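Local structure of actin-related protein 8 (Homo sapiens, 4FO0) at residues L570-Q574 with R575-R579; S471-G475 with K476-L480. The protein binds ATP with low basal ATPase activity, does not polymerise, and is a proposed core component of the INO80 chromatin-remodelling complex, required to recruit INO80 to DNA damage. All blocks are in the same frame, centred on the assembly; numbering follows the deposited sequence.

Contact 1: residues L570-Q574 with R575-R579; sequences LWIYQ and REWQR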
loop_
_atom_site.group_PDB
_atom_site.type_symbol
_atom_site.label_atom_id
_atom_site.label_comp_id
_atom_site.label_asym_id
_atom_site.label_seq_id
_atom_site.Cartn_x
_atom_site.Cartn_y
_atom_site.Cartn_z
ATOM N N LEU A 570 25.718 4.851 10.510
ATOM C CA LEU A 570 24.334 5.278 10.691
ATOM C C LEU A 570 23.708 4.755 11.977
ATOM O O LEU A 570 22.827 5.396 12.532
ATOM C CB LEU A 570 23.474 4.879 9.490
ATOM C CG LEU A 570 23.884 5.463 8.132
ATOM C CD1 LEU A 570 22.961 4.985 7.012
ATOM C CD2 LEU A 570 23.923 6.978 8.180
ATOM N N TRP A 571 24.176 3.605 12.456
ATOM C CA TRP A 571 23.563 2.955 13.619
ATOM C C TRP A 571 23.424 3.863 14.827
ATOM O O TRP A 571 24.366 4.545 15.223
ATOM C CB TRP A 571 24.317 1.681 14.010
ATOM C CG TRP A 571 24.339 0.679 12.916
ATOM C CD1 TRP A 571 25.386 0.384 12.103
ATOM C CD2 TRP A 571 23.248 -0.143 12.483
ATOM N NE1 TRP A 571 25.024 -0.586 11.195
ATOM C CE2 TRP A 571 23.716 -0.927 11.408
ATOM C CE3 TRP A 571 21.926 -0.293 12.899
ATOM C CZ2 TRP A 571 22.906 -1.845 10.742
ATOM C CZ3 TRP A 571 21.125 -1.210 12.242
ATOM C CH2 TRP A 571 21.615 -1.970 11.174
ATOM N N ILE A 572 22.234 3.867 15.406
ATOM C CA ILE A 572 22.022 4.533 16.673
ATOM C C ILE A 572 21.797 3.450 17.696
ATOM O O ILE A 572 20.939 2.591 17.506
ATOM C CB ILE A 572 20.799 5.447 16.636
ATOM C CG1 ILE A 572 21.005 6.571 15.617
ATOM C CG2 ILE A 572 20.526 6.011 18.017
ATOM C CD1 ILE A 572 19.792 7.462 15.439
ATOM N N TYR A 573 22.570 3.487 18.777
ATOM C CA TYR A 573 22.539 2.420 19.768
ATOM C C TYR A 573 21.756 2.802 21.000
ATOM O O TYR A 573 21.556 3.985 21.284
ATOM C CB TYR A 573 23.964 1.973 20.126
ATOM C CG TYR A 573 24.667 1.320 18.954
ATOM C CD1 TYR A 573 24.475 -0.034 18.676
ATOM C CD2 TYR A 573 25.486 2.063 18.097
ATOM C CE1 TYR A 573 25.096 -0.646 17.583
ATOM C CE2 TYR A 573 26.114 1.462 16.999
ATOM C CZ TYR A 573 25.915 0.105 16.752
ATOM O OH TYR A 573 26.522 -0.511 15.678
ATOM N N GLN A 574 21.310 1.782 21.726
ATOM C CA GLN A 574 20.465 1.971 22.896
ATOM C C GLN A 574 20.910 3.073 23.841
ATOM O O GLN A 574 20.108 3.930 24.222
ATOM C CB GLN A 574 20.368 0.683 23.688
ATOM C CG GLN A 574 19.444 -0.342 23.117
ATOM C CD GLN A 574 18.926 -1.269 24.199
ATOM O OE1 GLN A 574 18.658 -0.836 25.322
ATOM N NE2 GLN A 574 18.794 -2.551 23.875
ATOM N N ARG A 575 22.178 3.045 24.243
ATOM C CA ARG A 575 22.616 3.968 25.278
ATOM C C ARG A 575 22.713 5.401 24.779
ATOM O O ARG A 575 22.365 6.335 25.502
ATOM C CB ARG A 575 23.910 3.514 25.952
ATOM C CG ARG A 575 23.979 3.959 27.416
ATOM C CD ARG A 575 25.076 3.242 28.181
ATOM N NE ARG A 575 26.402 3.549 27.652
ATOM C CZ ARG A 575 27.414 4.001 28.384
ATOM N NH1 ARG A 575 27.258 4.199 29.688
ATOM N NH2 ARG A 575 28.586 4.250 27.815
ATOM N N GLU A 576 23.156 5.578 23.541
ATOM C CA GLU A 576 23.132 6.909 22.940
ATOM C C GLU A 576 21.700 7.445 22.904
ATOM O O GLU A 576 21.459 8.642 23.064
ATOM C CB GLU A 576 23.719 6.883 21.531
ATOM C CG GLU A 576 25.017 6.088 21.420
ATOM C CD GLU A 576 25.435 5.830 19.973
ATOM O OE1 GLU A 576 26.652 5.821 19.696
ATOM O OE2 GLU A 576 24.551 5.631 19.112
ATOM N N TRP A 577 20.743 6.552 22.704
ATOM C CA TRP A 577 19.360 6.954 22.674
ATOM C C TRP A 577 18.866 7.312 24.039
ATOM O O TRP A 577 18.318 8.407 24.250
ATOM C CB TRP A 577 18.489 5.863 22.082
ATOM C CG TRP A 577 17.064 6.309 21.938
ATOM C CD1 TRP A 577 15.986 5.971 22.737
ATOM C CD2 TRP A 577 16.523 7.231 20.941
ATOM N NE1 TRP A 577 14.850 6.593 22.309
ATOM C CE2 TRP A 577 15.102 7.361 21.236
ATOM C CE3 TRP A 577 17.050 7.925 19.869
ATOM C CZ2 TRP A 577 14.268 8.155 20.478
ATOM C CZ3 TRP A 577 16.200 8.724 19.113
ATOM C CH2 TRP A 577 14.842 8.835 19.413
ATOM N N GLN A 578 19.038 6.398 24.984
ATOM C CA GLN A 578 18.617 6.630 26.353
ATOM C C GLN A 578 19.145 7.961 26.848
ATOM O O GLN A 578 18.491 8.655 27.617
ATOM C CB GLN A 578 19.127 5.509 27.251
ATOM C CG GLN A 578 18.472 5.459 28.614
ATOM C CD GLN A 578 18.580 4.091 29.252
ATOM O OE1 GLN A 578 19.308 3.226 28.771
ATOM N NE2 GLN A 578 17.851 3.888 30.341
ATOM N N ARG A 579 20.341 8.308 26.398
ATOM C CA ARG A 579 21.018 9.509 26.850
ATOM C C ARG A 579 20.488 10.734 26.126
ATOM O O ARG A 579 19.909 11.622 26.737
ATOM C CB ARG A 579 22.518 9.383 26.612
ATOM C CG ARG A 579 23.315 8.992 27.841
ATOM C CD ARG A 579 24.590 9.809 27.935
ATOM N NE ARG A 579 25.778 8.966 27.889
ATOM C CZ ARG A 579 25.759 7.645 28.017
ATOM N NH1 ARG A 579 24.610 7.012 28.196
ATOM N NH2 ARG A 579 26.891 6.958 27.963
#
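With CG anti to its own carbonyl carbon (chi1 -45°) and the chain extended beyond it, E576 reaches back from the first turn of helix 574-580 and lies alongside Y573, the N-cap residue, whose side chain points the same way. E576 OE2 takes the backbone N-H of Y573 at 2.9 Å from Y573 N, nearly straight at 173°, the donor standing well above the carboxylate plane. The same oxygen sits at the edge of the Y573 ring, 3.8 Å from Y573 CD2. Helical bonding starts at once: W577 N donates to Y573 O at 3.0 Å, and Q578 N to Q574 O at 2.8 Å. I572 CG2 lies 4.4 Å from W577 CE3, a loose apolar touch; the indole NE1 binds N219 of helix 211-225. Replacing E576 by alanine removes the carboxylate, which is likely to leave the Y573 N-H without this acceptor and R588 without this salt bridge. OE2 thus has two partners, the Y573 amide and R588 NH1, which also bonds W571 O; this positive neighbour and the amide are likely to stabilise the carboxylate in its charged form where strand 572-573 turns into the helix.

Contact 2: residues S471-G475 with K476-L480; sequences SLFEG and KALGL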
loop_
_atom_site.group_PDB
_atom_site.type_symbol
_atom_site.label_atom_id
_atom_site.label_comp_id
_atom_site.label_asym_id
_atom_site.label_seq_id
_atom_site.Cartn_x
_atom_site.Cartn_y
_atom_site.Cartn_z
ATOM N N SER A 471 -5.329 24.875 2.109
ATOM C CA SER A 471 -4.841 25.188 0.766
ATOM C C SER A 471 -5.707 24.546 -0.310
ATOM O O SER A 471 -6.303 23.489 -0.102
ATOM C CB SER A 471 -3.385 24.742 0.591
ATOM O OG SER A 471 -2.899 25.088 -0.696
ATOM N N LEU A 472 -5.765 25.189 -1.470
ATOM C CA LEU A 472 -6.605 24.717 -2.563
ATOM C C LEU A 472 -5.973 23.503 -3.235
ATOM O O LEU A 472 -6.659 22.570 -3.673
ATOM C CB LEU A 472 -6.820 25.840 -3.581
ATOM C CG LEU A 472 -7.603 27.062 -3.086
ATOM C CD1 LEU A 472 -7.031 27.566 -1.757
ATOM C CD2 LEU A 472 -7.630 28.182 -4.138
ATOM N N PHE A 473 -4.650 23.522 -3.303
ATOM C CA PHE A 473 -3.907 22.456 -3.942
ATOM C C PHE A 473 -3.988 21.149 -3.149
ATOM O O PHE A 473 -3.893 20.062 -3.725
ATOM C CB PHE A 473 -2.455 22.887 -4.127
ATOM C CG PHE A 473 -1.637 21.931 -4.942
ATOM C CD1 PHE A 473 -0.580 21.237 -4.368
ATOM C CD2 PHE A 473 -1.923 21.722 -6.284
ATOM C CE1 PHE A 473 0.183 20.355 -5.119
ATOM C CE2 PHE A 473 -1.165 20.840 -7.043
ATOM C CZ PHE A 473 -0.111 20.156 -6.460
ATOM N N GLU A 474 -4.176 21.254 -1.833
ATOM C CA GLU A 474 -4.253 20.068 -0.972
ATOM C C GLU A 474 -5.632 19.395 -0.967
ATOM O O GLU A 474 -5.725 18.168 -1.032
ATOM C CB GLU A 474 -3.842 20.409 0.462
ATOM C CG GLU A 474 -2.421 20.920 0.600
ATOM C CD GLU A 474 -2.245 21.789 1.835
ATOM O OE1 GLU A 474 -3.245 22.012 2.558
ATOM O OE2 GLU A 474 -1.113 22.254 2.083
ATOM N N GLY A 475 -6.692 20.197 -0.891
ATOM C CA GLY A 475 -8.056 19.682 -0.855
ATOM C C GLY A 475 -8.521 19.012 -2.141
ATOM O O GLY A 475 -9.505 18.249 -2.143
ATOM N N LYS A 476 -7.822 19.304 -3.236
ATOM C CA LYS A 476 -8.095 18.655 -4.516
ATOM C C LYS A 476 -7.155 17.474 -4.749
ATOM O O LYS A 476 -5.945 17.544 -4.496
ATOM C CB LYS A 476 -8.022 19.649 -5.677
ATOM C CG LYS A 476 -7.704 19.017 -7.020
ATOM C CD LYS A 476 -8.786 19.289 -8.059
ATOM C CE LYS A 476 -8.394 18.707 -9.418
ATOM N NZ LYS A 476 -9.440 18.914 -10.466
ATOM N N ALA A 477 -7.728 16.374 -5.214
ATOM C CA ALA A 477 -6.941 15.177 -5.418
ATOM C C ALA A 477 -6.302 15.244 -6.794
ATOM O O ALA A 477 -6.925 15.654 -7.777
ATOM C CB ALA A 477 -7.789 13.915 -5.252
ATOM N N LEU A 478 -5.049 14.824 -6.833
ATOM C CA LEU A 478 -4.181 14.974 -7.976
ATOM C C LEU A 478 -3.925 13.607 -8.587
ATOM O O LEU A 478 -3.499 12.683 -7.897
ATOM C CB LEU A 478 -2.864 15.592 -7.498
ATOM C CG LEU A 478 -1.882 16.050 -8.551
ATOM C CD1 LEU A 478 -2.525 17.169 -9.322
ATOM C CD2 LEU A 478 -0.608 16.499 -7.887
ATOM N N GLY A 479 -4.187 13.470 -9.879
ATOM C CA GLY A 479 -3.976 12.201 -10.549
ATOM C C GLY A 479 -2.522 11.762 -10.527
ATOM O O GLY A 479 -1.593 12.567 -10.454
ATOM N N LEU A 480 -2.320 10.460 -10.600
ATOM C CA LEU A 480 -0.992 9.899 -10.458
ATOM C C LEU A 480 0.025 10.492 -11.462
ATOM O O LEU A 480 1.123 10.885 -11.080
ATOM C CB LEU A 480 -1.091 8.381 -10.552
ATOM C CG LEU A 480 0.195 7.586 -10.395
ATOM C CD1 LEU A 480 0.899 8.003 -9.135
ATOM C CD2 LEU A 480 -0.143 6.109 -10.361
#
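The F473 ring meets L478 obliquely, F473 CZ standing 4.0 Å from the methyl L478 CD2. The same ring meets the imidazole of H486, from helix 480-489, with planes inclined at about 35°. Both F473 and L478 set CG anti to the backbone N (chi1 -172° and -170°), and for F473 this carries the end of the ring nearer to the following segment although its CB points away. The two side chains cross at an angle, and their apolar touch is light, centred on F473 CZ and L478 CD2.

The backbone closes one loose turn from L472 to K476. K476 N donates to L472 O at 3.5 Å and 140°, a weak bond, and K476 CB lies 3.8 Å from L472 O. Beyond K476 the chain is extended; K476 O accepts a hydrogen bond from the hydroxyl of T375, and L478 O accepts one from the hydroxyl of Y278.

This is a short, weakly bonded helix, 472-475, unwinding at the surface into an extended linker that ends at G479, the N-cap of helix 480-489. Backbone bonds from E474 to M374 and T375 tie it to the start of strand 375-377, an edge strand of the six-stranded sheet in this actin-family fold.

How the contacts relate
Contact 2 comes first along the chain and closes well before contact 1 opens; their centres lie 39 Å apart and their nearest atoms about 27 Å, without touching. Contact 1 includes a strand of one sheet; contact 2 is bonded to the edge of the other. Residues 471-480 follow the unmodelled stretch 380-470 and lie against strand 375-377 before leading into helix 480-489. The chain then adds strands 503-507 and 540-542 to the six-stranded sheet. Residues 570-579 contribute strand 572-573, paired antiparallel with strand 229-234 in the eight-stranded sheet, and then helix 574-580 near the C-terminal end. Both contacts are local structural joints away from the annotated ATP site.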